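Local coordinates for uncharacterized ParM protein (Staphylococcus aureus, PDB 3JS6) that probably assembles into actin-like filaments whose dynamics serve the segregation of plasmid DNA, at residues Asp94-Ser99 and Lys135-Ser140; Asp128-Phe133 and Val157-Gln162; Arg141-Asp146 and Lys150-Lys155. All coordinates share one frame; numbering follows the deposited sequence.

Contact 1 of 3, residues Asp94-Ser99 and Lys135-Ser140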
loop_
_atom_site.group_PDB
_atom_site.type_symbol
_atom_site.label_atom_id
_atom_site.label_comp_id
_atom_site.label_asym_id
_atom_site.label_seq_id
_atom_site.Cartn_x
_atom_site.Cartn_y
_atom_site.Cartn_z
ATOM N N ASP A 94 5.106 -14.504 7.069
ATOM C CA ASP A 94 6.378 -14.615 6.356
ATOM C C ASP A 94 6.595 -13.375 5.476
ATOM O O ASP A 94 7.714 -12.864 5.369
ATOM C CB ASP A 94 6.413 -15.883 5.485
ATOM C CG ASP A 94 6.532 -17.179 6.312
ATOM O OD1 ASP A 94 6.282 -18.271 5.757
ATOM O OD2 ASP A 94 6.890 -17.118 7.510
ATOM N N LEU A 95 5.523 -12.907 4.842
ATOM C CA LEU A 95 5.572 -11.721 4.005
ATOM C C LEU A 95 6.078 -10.525 4.850
ATOM O O LEU A 95 6.923 -9.739 4.409
ATOM C CB LEU A 95 4.184 -11.395 3.471
ATOM C CG LEU A 95 4.056 -10.090 2.651
ATOM C CD1 LEU A 95 4.801 -10.238 1.306
ATOM C CD2 LEU A 95 2.575 -9.789 2.397
ATOM N N VAL A 96 5.548 -10.386 6.058
ATOM C CA VAL A 96 5.969 -9.285 6.933
ATOM C C VAL A 96 7.479 -9.373 7.219
ATOM O O VAL A 96 8.198 -8.370 7.106
ATOM C CB VAL A 96 5.164 -9.295 8.256
ATOM C CG1 VAL A 96 5.761 -8.275 9.249
ATOM C CG2 VAL A 96 3.713 -8.936 7.976
ATOM N N GLU A 97 7.971 -10.561 7.581
ATOM C CA GLU A 97 9.409 -10.716 7.841
ATOM C C GLU A 97 10.279 -10.378 6.606
ATOM O O GLU A 97 11.303 -9.705 6.742
ATOM C CB GLU A 97 9.756 -12.143 8.301
ATOM C CG GLU A 97 9.126 -12.569 9.624
ATOM C CD GLU A 97 9.479 -11.638 10.754
ATOM O OE1 GLU A 97 10.679 -11.359 10.921
ATOM O OE2 GLU A 97 8.558 -11.184 11.464
ATOM N N CYS A 98 9.909 -10.865 5.415
ATOM C CA CYS A 98 10.699 -10.553 4.203
ATOM C C CYS A 98 10.680 -9.056 3.844
ATOM O O CYS A 98 11.665 -8.521 3.331
ATOM C CB CYS A 98 10.189 -11.363 3.000
ATOM S SG CYS A 98 10.403 -13.141 3.248
ATOM N N SER A 99 9.548 -8.406 4.087
ATOM C CA SER A 99 9.374 -6.983 3.798
ATOM C C SER A 99 10.259 -6.193 4.767
ATOM O O SER A 99 10.969 -5.259 4.388
ATOM C CB SER A 99 7.900 -6.593 3.972
ATOM O OG SER A 99 7.098 -7.244 2.997
ATOM N N LYS A 135 1.689 -7.099 17.423
ATOM C CA LYS A 135 2.536 -8.137 18.014
ATOM C C LYS A 135 3.463 -8.771 16.956
ATOM O O LYS A 135 4.575 -9.205 17.252
ATOM C CB LYS A 135 1.683 -9.228 18.666
ATOM C CG LYS A 135 1.455 -9.028 20.147
ATOM C CD LYS A 135 0.716 -10.219 20.760
ATOM C CE LYS A 135 1.456 -11.531 20.472
ATOM N NZ LYS A 135 0.758 -12.744 21.011
ATOM N N LEU A 136 3.001 -8.839 15.718
ATOM C CA LEU A 136 3.841 -9.393 14.677
ATOM C C LEU A 136 5.004 -8.417 14.424
ATOM O O LEU A 136 6.147 -8.822 14.274
ATOM C CB LEU A 136 3.040 -9.555 13.379
ATOM C CG LEU A 136 1.992 -10.664 13.241
ATOM C CD1 LEU A 136 1.229 -10.489 11.913
ATOM C CD2 LEU A 136 2.679 -12.034 13.285
ATOM N N LEU A 137 4.688 -7.129 14.404
ATOM C CA LEU A 137 5.659 -6.075 14.106
ATOM C C LEU A 137 6.659 -5.743 15.200
ATOM O O LEU A 137 7.859 -5.591 14.950
ATOM C CB LEU A 137 4.902 -4.799 13.742
ATOM C CG LEU A 137 3.981 -4.939 12.530
ATOM C CD1 LEU A 137 3.142 -3.649 12.367
ATOM C CD2 LEU A 137 4.820 -5.220 11.280
ATOM N N ASN A 138 6.158 -5.643 16.421
ATOM C CA ASN A 138 7.004 -5.268 17.536
ATOM C C ASN A 138 7.821 -6.370 18.176
ATOM O O ASN A 138 7.448 -6.884 19.231
ATOM C CB ASN A 138 6.169 -4.585 18.608
ATOM C CG ASN A 138 6.953 -3.553 19.353
ATOM O OD1 ASN A 138 8.152 -3.718 19.559
ATOM N ND2 ASN A 138 6.293 -2.473 19.761
ATOM N N LYS A 139 8.946 -6.711 17.541
ATOM C CA LYS A 139 9.856 -7.725 18.053
ATOM C C LYS A 139 11.190 -7.679 17.331
ATOM O O LYS A 139 11.296 -7.153 16.225
ATOM C CB LYS A 139 9.259 -9.133 17.923
ATOM C CG LYS A 139 9.086 -9.637 16.510
ATOM C CD LYS A 139 8.415 -11.007 16.511
ATOM C CE LYS A 139 7.996 -11.419 15.102
ATOM N NZ LYS A 139 7.274 -12.709 15.104
ATOM N N SER A 140 12.211 -8.219 17.977
ATOM C CA SER A 140 13.537 -8.264 17.400
ATOM C C SER A 140 13.629 -9.503 16.553
ATOM O O SER A 140 12.892 -10.453 16.777
ATOM C CB SER A 140 14.605 -8.345 18.500
ATOM O OG SER A 140 14.833 -7.067 19.060
#
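Glu97 OE2 has basic groups of two residues close by. Across the contact it lies 3.7 Å from Lys139 CE and 4.2 Å from Lys139 NZ. The second distance is too long for a salt bridge, so Lys139 adds a nearby positive charge rather than a bond. The stronger partner is Arg141, whose NH2 makes the salt bridge with OE2. Two basic groups so close would probably favour the ionised carboxylate. The glutamate chain bends at chi2 (-57°), and this turns its end toward residues 135-140. Lys139, itself exposed, runs extended beyond CG and crosses it at about a right angle.

The closest apolar touch is a methyl pair. Val96 CG1 meets Leu137 CD2 at 3.8 Å, again with the side chains crossed. CG1 is the branch opposite the backbone N (chi1 171°). Leu136 also points toward the other helix, without a close touch. Beyond this pair, Val96 packs on Phe11 of strand 4-11 and Leu137 on Val157 of strand 148-161. Asn138 follows the helix as the centre of an inverse gamma turn. Two helices, 90-104 and 128-137, thus lie side by side on one sheet, as in the N-terminal domain of the actin-like fold.

Contact 2 of 3, residues Asp128-Phe133 and Val157-Gln162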
loop_
_atom_site.group_PDB
_atom_site.type_symbol
_atom_site.label_atom_id
_atom_site.label_comp_id
_atom_site.label_asym_id
_atom_site.label_seq_id
_atom_site.Cartn_x
_atom_site.Cartn_y
_atom_site.Cartn_z
ATOM N N ASP A 128 -9.132 -6.566 17.940
ATOM C CA ASP A 128 -8.114 -7.505 18.386
ATOM C C ASP A 128 -7.109 -7.738 17.258
ATOM O O ASP A 128 -6.027 -8.278 17.479
ATOM C CB ASP A 128 -8.758 -8.836 18.776
ATOM C CG ASP A 128 -9.471 -9.499 17.615
ATOM O OD1 ASP A 128 -10.391 -8.870 17.040
ATOM O OD2 ASP A 128 -9.112 -10.649 17.277
ATOM N N LYS A 129 -7.492 -7.353 16.044
ATOM C CA LYS A 129 -6.617 -7.494 14.884
ATOM C C LYS A 129 -5.423 -6.563 15.060
ATOM O O LYS A 129 -4.290 -6.947 14.812
ATOM C CB LYS A 129 -7.377 -7.147 13.603
ATOM C CG LYS A 129 -8.028 -8.337 12.892
ATOM C CD LYS A 129 -8.539 -9.384 13.855
ATOM C CE LYS A 129 -9.152 -10.569 13.109
ATOM N NZ LYS A 129 -10.354 -10.169 12.331
ATOM N N GLN A 130 -5.686 -5.340 15.497
ATOM C CA GLN A 130 -4.615 -4.385 15.712
ATOM C C GLN A 130 -3.625 -4.927 16.740
ATOM O O GLN A 130 -2.412 -4.755 16.587
ATOM C CB GLN A 130 -5.161 -3.025 16.170
ATOM C CG GLN A 130 -4.052 -1.991 16.368
ATOM C CD GLN A 130 -4.560 -0.577 16.616
ATOM O OE1 GLN A 130 -3.771 0.371 16.703
ATOM N NE2 GLN A 130 -5.867 -0.425 16.732
ATOM N N ALA A 131 -4.122 -5.596 17.777
ATOM C CA ALA A 131 -3.234 -6.166 18.793
ATOM C C ALA A 131 -2.331 -7.245 18.199
ATOM O O ALA A 131 -1.138 -7.283 18.477
ATOM C CB ALA A 131 -4.044 -6.753 19.938
ATOM N N LYS A 132 -2.895 -8.136 17.394
ATOM C CA LYS A 132 -2.091 -9.186 16.787
ATOM C C LYS A 132 -1.130 -8.658 15.719
ATOM O O LYS A 132 -0.056 -9.207 15.543
ATOM C CB LYS A 132 -3.000 -10.259 16.180
ATOM C CG LYS A 132 -3.706 -11.100 17.247
ATOM C CD LYS A 132 -4.583 -12.209 16.652
ATOM C CE LYS A 132 -5.701 -11.644 15.797
ATOM N NZ LYS A 132 -6.604 -12.729 15.308
ATOM N N PHE A 133 -1.511 -7.603 15.002
ATOM C CA PHE A 133 -0.626 -7.062 13.958
ATOM C C PHE A 133 0.550 -6.384 14.658
ATOM O O PHE A 133 1.705 -6.581 14.285
ATOM C CB PHE A 133 -1.387 -6.052 13.110
ATOM C CG PHE A 133 -0.647 -5.581 11.880
ATOM C CD1 PHE A 133 -1.077 -4.432 11.217
ATOM C CD2 PHE A 133 0.402 -6.311 11.342
ATOM C CE1 PHE A 133 -0.479 -4.012 10.031
ATOM C CE2 PHE A 133 1.008 -5.910 10.158
ATOM C CZ PHE A 133 0.568 -4.758 9.501
ATOM N N VAL A 157 6.202 1.017 17.271
ATOM C CA VAL A 157 5.288 0.713 16.158
ATOM C C VAL A 157 4.119 1.687 16.164
ATOM O O VAL A 157 3.551 1.984 17.209
ATOM C CB VAL A 157 4.724 -0.728 16.260
ATOM C CG1 VAL A 157 3.716 -0.984 15.132
ATOM C CG2 VAL A 157 5.873 -1.737 16.176
ATOM N N LYS A 158 3.767 2.203 14.998
ATOM C CA LYS A 158 2.648 3.123 14.921
ATOM C C LYS A 158 1.757 2.669 13.787
ATOM O O LYS A 158 2.206 2.583 12.647
ATOM C CB LYS A 158 3.148 4.537 14.671
ATOM C CG LYS A 158 2.041 5.597 14.522
ATOM C CD LYS A 158 1.107 5.683 15.734
ATOM C CE LYS A 158 0.211 6.916 15.641
ATOM N NZ LYS A 158 -0.796 6.955 16.718
ATOM N N ILE A 159 0.503 2.363 14.111
ATOM C CA ILE A 159 -0.453 1.898 13.115
ATOM C C ILE A 159 -1.669 2.817 12.970
ATOM O O ILE A 159 -2.306 3.165 13.961
ATOM C CB ILE A 159 -0.998 0.515 13.490
ATOM C CG1 ILE A 159 0.139 -0.505 13.592
ATOM C CG2 ILE A 159 -2.032 0.100 12.473
ATOM C CD1 ILE A 159 -0.223 -1.702 14.401
ATOM N N VAL A 160 -2.001 3.219 11.747
ATOM C CA VAL A 160 -3.198 4.031 11.578
ATOM C C VAL A 160 -4.115 3.412 10.527
ATOM O O VAL A 160 -3.780 2.379 9.936
ATOM C CB VAL A 160 -2.859 5.479 11.154
ATOM C CG1 VAL A 160 -2.022 6.143 12.240
ATOM C CG2 VAL A 160 -2.148 5.493 9.815
ATOM N N ALA A 161 -5.276 4.025 10.311
ATOM C CA ALA A 161 -6.202 3.547 9.270
ATOM C C ALA A 161 -5.549 3.876 7.923
ATOM O O ALA A 161 -4.988 4.957 7.750
ATOM C CB ALA A 161 -7.554 4.260 9.394
ATOM N N GLN A 162 -5.634 2.972 6.957
ATOM C CA GLN A 162 -4.969 3.186 5.668
ATOM C C GLN A 162 -5.203 4.506 4.948
ATOM O O GLN A 162 -4.249 5.113 4.438
ATOM C CB GLN A 162 -5.285 2.037 4.716
ATOM C CG GLN A 162 -5.252 0.702 5.386
ATOM C CD GLN A 162 -5.188 -0.432 4.397
ATOM O OE1 GLN A 162 -5.918 -0.450 3.395
ATOM N NE2 GLN A 162 -4.316 -1.395 4.672
#
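Gln130 and Phe133 point from helix 128-137 toward Ile159 on strand 148-161. This is helix-on-sheet packing in the actin-like N-terminal domain. The helix belongs to the connection between parallel neighbours 111-120 and 148-161, a beta-alpha-beta unit that also takes in the hairpin strand 141-145.

The apolar contact centres on Ile159. Its CD1 methyl lies 4.3 Å from Phe133 CD1 and approaches the ring obliquely. Gln130, Phe133 and Ile159 all touch Met120 of strand 111-120 as well, which widens this small contact into a shared apolar layer. Phe133 is the buried member of the group, and its ring also meets that of Tyr87, with the planes at about 45°.

No hydrogen bond crosses between the two segments. The backbones stay well apart, with the CA atoms of Gln130 and Ile159 8.0 Å from each other.

Polar order lies within the helix. Phe133 N donates to Lys129 O at 2.9 Å, one turn back. Away from the strand, Lys132 NZ makes a long salt bridge of 3.8 Å to Asp128 OD2, and a further salt bridge to Asp88. Val160 points away from the helix, to the other face of the sheet, where it packs on Tyr330 and Leu333 of helix 325-342.

The Gln130 chain is stretched out toward the strand. CG stands opposite the backbone N (chi1 -178°) and chi2 is 171°. This carries the amide alongside Ile159, with Gln130 OE1 4.2 Å from Ile159 CB.

Contact 3 of 3, residues Arg141-Asp146 and Lys150-Lys155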
loop_
_atom_site.group_PDB
_atom_site.type_symbol
_atom_site.label_atom_id
_atom_site.label_comp_id
_atom_site.label_asym_id
_atom_site.label_seq_id
_atom_site.Cartn_x
_atom_site.Cartn_y
_atom_site.Cartn_z
ATOM N N ARG A 141 14.525 -9.488 15.568
ATOM C CA ARG A 141 14.693 -10.693 14.769
ATOM C C ARG A 141 15.962 -10.670 13.954
ATOM O O ARG A 141 16.465 -9.613 13.609
ATOM C CB ARG A 141 13.498 -10.892 13.845
ATOM C CG ARG A 141 13.294 -9.833 12.773
ATOM C CD ARG A 141 12.277 -8.807 13.265
ATOM N NE ARG A 141 10.921 -9.236 12.894
ATOM C CZ ARG A 141 9.821 -8.475 12.903
ATOM N NH1 ARG A 141 9.903 -7.199 13.271
ATOM N NH2 ARG A 141 8.642 -8.996 12.550
ATOM N N LEU A 142 16.488 -11.841 13.662
ATOM C CA LEU A 142 17.676 -11.969 12.848
ATOM C C LEU A 142 17.199 -12.363 11.448
ATOM O O LEU A 142 16.499 -13.371 11.266
ATOM C CB LEU A 142 18.589 -13.076 13.378
ATOM C CG LEU A 142 19.782 -13.321 12.435
ATOM C CD1 LEU A 142 20.699 -12.114 12.502
ATOM C CD2 LEU A 142 20.550 -14.588 12.824
ATOM N N ILE A 143 17.557 -11.571 10.456
ATOM C CA ILE A 143 17.156 -11.913 9.102
ATOM C C ILE A 143 18.399 -11.864 8.232
ATOM O O ILE A 143 19.180 -10.915 8.284
ATOM C CB ILE A 143 16.104 -10.929 8.535
ATOM C CG1 ILE A 143 14.829 -10.991 9.375
ATOM C CG2 ILE A 143 15.804 -11.267 7.058
ATOM C CD1 ILE A 143 13.803 -9.996 8.926
ATOM N N GLU A 144 18.574 -12.900 7.428
ATOM C CA GLU A 144 19.706 -12.977 6.525
ATOM C C GLU A 144 19.103 -12.779 5.131
ATOM O O GLU A 144 18.268 -13.588 4.695
ATOM C CB GLU A 144 20.346 -14.365 6.639
ATOM C CG GLU A 144 21.740 -14.469 6.078
ATOM C CD GLU A 144 22.161 -15.905 5.872
ATOM O OE1 GLU A 144 21.961 -16.441 4.756
ATOM O OE2 GLU A 144 22.680 -16.502 6.833
ATOM N N ILE A 145 19.515 -11.710 4.448
ATOM C CA ILE A 145 19.004 -11.411 3.111
ATOM C C ILE A 145 20.139 -11.677 2.140
ATOM O O ILE A 145 21.210 -11.062 2.252
ATOM C CB ILE A 145 18.556 -9.929 2.964
ATOM C CG1 ILE A 145 17.543 -9.569 4.048
ATOM C CG2 ILE A 145 17.882 -9.730 1.585
ATOM C CD1 ILE A 145 18.154 -8.997 5.328
ATOM N N ASP A 146 19.917 -12.610 1.220
ATOM C CA ASP A 146 20.942 -12.982 0.250
ATOM C C ASP A 146 22.290 -13.195 0.959
ATOM O O ASP A 146 23.331 -12.676 0.534
ATOM C CB ASP A 146 21.042 -11.887 -0.821
ATOM C CG ASP A 146 19.788 -11.805 -1.678
ATOM O OD1 ASP A 146 19.457 -10.699 -2.153
ATOM O OD2 ASP A 146 19.134 -12.856 -1.878
ATOM N N LYS A 150 21.319 -9.402 9.256
ATOM C CA LYS A 150 20.937 -8.113 9.836
ATOM C C LYS A 150 20.207 -8.448 11.110
ATOM O O LYS A 150 19.333 -9.326 11.111
ATOM C CB LYS A 150 19.976 -7.328 8.930
ATOM C CG LYS A 150 20.597 -6.781 7.650
ATOM C CD LYS A 150 21.742 -5.834 7.936
ATOM C CE LYS A 150 22.337 -5.318 6.637
ATOM N NZ LYS A 150 23.498 -4.415 6.858
ATOM N N THR A 151 20.577 -7.763 12.187
ATOM C CA THR A 151 19.929 -7.921 13.474
ATOM C C THR A 151 18.961 -6.756 13.509
ATOM O O THR A 151 19.385 -5.601 13.445
ATOM C CB THR A 151 20.928 -7.749 14.638
ATOM O OG1 THR A 151 21.871 -8.823 14.618
ATOM C CG2 THR A 151 20.199 -7.732 15.968
ATOM N N ILE A 152 17.669 -7.043 13.625
ATOM C CA ILE A 152 16.678 -5.976 13.613
ATOM C C ILE A 152 15.943 -5.803 14.927
ATOM O O ILE A 152 15.234 -6.712 15.376
ATOM C CB ILE A 152 15.630 -6.228 12.505
ATOM C CG1 ILE A 152 16.332 -6.208 11.143
ATOM C CG2 ILE A 152 14.514 -5.180 12.574
ATOM C CD1 ILE A 152 15.965 -7.356 10.248
ATOM N N ASN A 153 16.088 -4.643 15.538
ATOM C CA ASN A 153 15.397 -4.326 16.785
ATOM C C ASN A 153 14.301 -3.299 16.519
ATOM O O ASN A 153 14.543 -2.295 15.855
ATOM C CB ASN A 153 16.393 -3.842 17.841
ATOM C CG ASN A 153 17.451 -4.879 18.162
ATOM O OD1 ASN A 153 18.647 -4.624 18.020
ATOM N ND2 ASN A 153 17.014 -6.048 18.617
ATOM N N VAL A 154 13.106 -3.532 17.020
ATOM C CA VAL A 154 12.021 -2.589 16.806
ATOM C C VAL A 154 11.812 -1.794 18.094
ATOM O O VAL A 154 11.477 -2.357 19.142
ATOM C CB VAL A 154 10.724 -3.313 16.413
ATOM C CG1 VAL A 154 9.595 -2.304 16.269
ATOM C CG2 VAL A 154 10.931 -4.041 15.061
ATOM N N LYS A 155 11.996 -0.490 17.998
ATOM C CA LYS A 155 11.889 0.404 19.154
ATOM C C LYS A 155 10.512 0.997 19.329
ATOM O O LYS A 155 10.225 1.617 20.359
ATOM C CB LYS A 155 12.898 1.536 19.006
ATOM C CG LYS A 155 14.315 1.049 18.843
ATOM C CD LYS A 155 14.691 0.098 19.961
ATOM C CE LYS A 155 16.131 -0.364 19.816
ATOM N NZ LYS A 155 16.542 -1.247 20.957
#
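Residues 141-145 and 150-155 run antiparallel as the two arms of a beta hairpin. The N-to-C directions of the two short segments differ by 144°, and their axes come within 4.9 Å. Arg141 with Ile152 and Ile143 with Lys150 are hydrogen-bonded pairs. Leu142 with Thr151 is the non-hydrogen-bonded pair between them. Ile152 N donates to Arg141 O at 2.8 Å, and Arg141 N returns a bond to Ile152 O. Ile143 N reaches Lys150 O at 2.9 Å with an almost straight N-H (171°), and Lys150 N donates back to Ile143 O. Lys150 O also receives a CA-H...O contact from Leu142 CA at 3.6 Å.

Arg141, Ile143, Lys150 and Ile152 start out on one face. There the CD1 methyls of Ile143 and Ile152 meet at 3.7 Å. The Ile145 side chain crosses that of Lys150 at about a right angle, Ile145 CD1 lying 4.0 Å from Lys150 CG. Arg141 bends at chi2 (-96°) and chi3, and the edge of its guanidinium comes to Val154, with Arg141 NH1 3.8 Å from Val154 CG2. Its strongest polar partner is Glu97. On the face of Leu142 and Thr151, Leu142 CD1 lies against Lys150 O at 3.4 Å, with Thr151 OG1 close by.

Helix 90-104 covers the Arg141 and Ile152 face, through Ile100 and Ala104. Lys150 NZ is held by the backbone oxygens of Val107 and Glu109, just before strand 111-120. In the sheet, the hairpin lies between strand 52-56, beside residues 141-145, and strand 111-120, beside strand 148-161.

How the contacts relate
Contacts 1 and 2 both use helix 128-137, its last residues and its earlier turns, and touch where Leu137 and Asn138 pack on Val157. Contacts 2 and 3 share strand 148-161, in different parts. Contact 3 is the one built on backbone hydrogen bonds, and it buries more than twice the surface of either other contact. Contacts 1 and 2 rest on a few side chains with no hydrogen bond across. Contacts 1 and 3 are largely buried, with Lys139 exposed in contact 1, while contact 2 is partly buried. The Glu97-Arg141 salt bridge helps join contact 1 to contact 3, while contacts 1 and 2 meet by van der Waals packing.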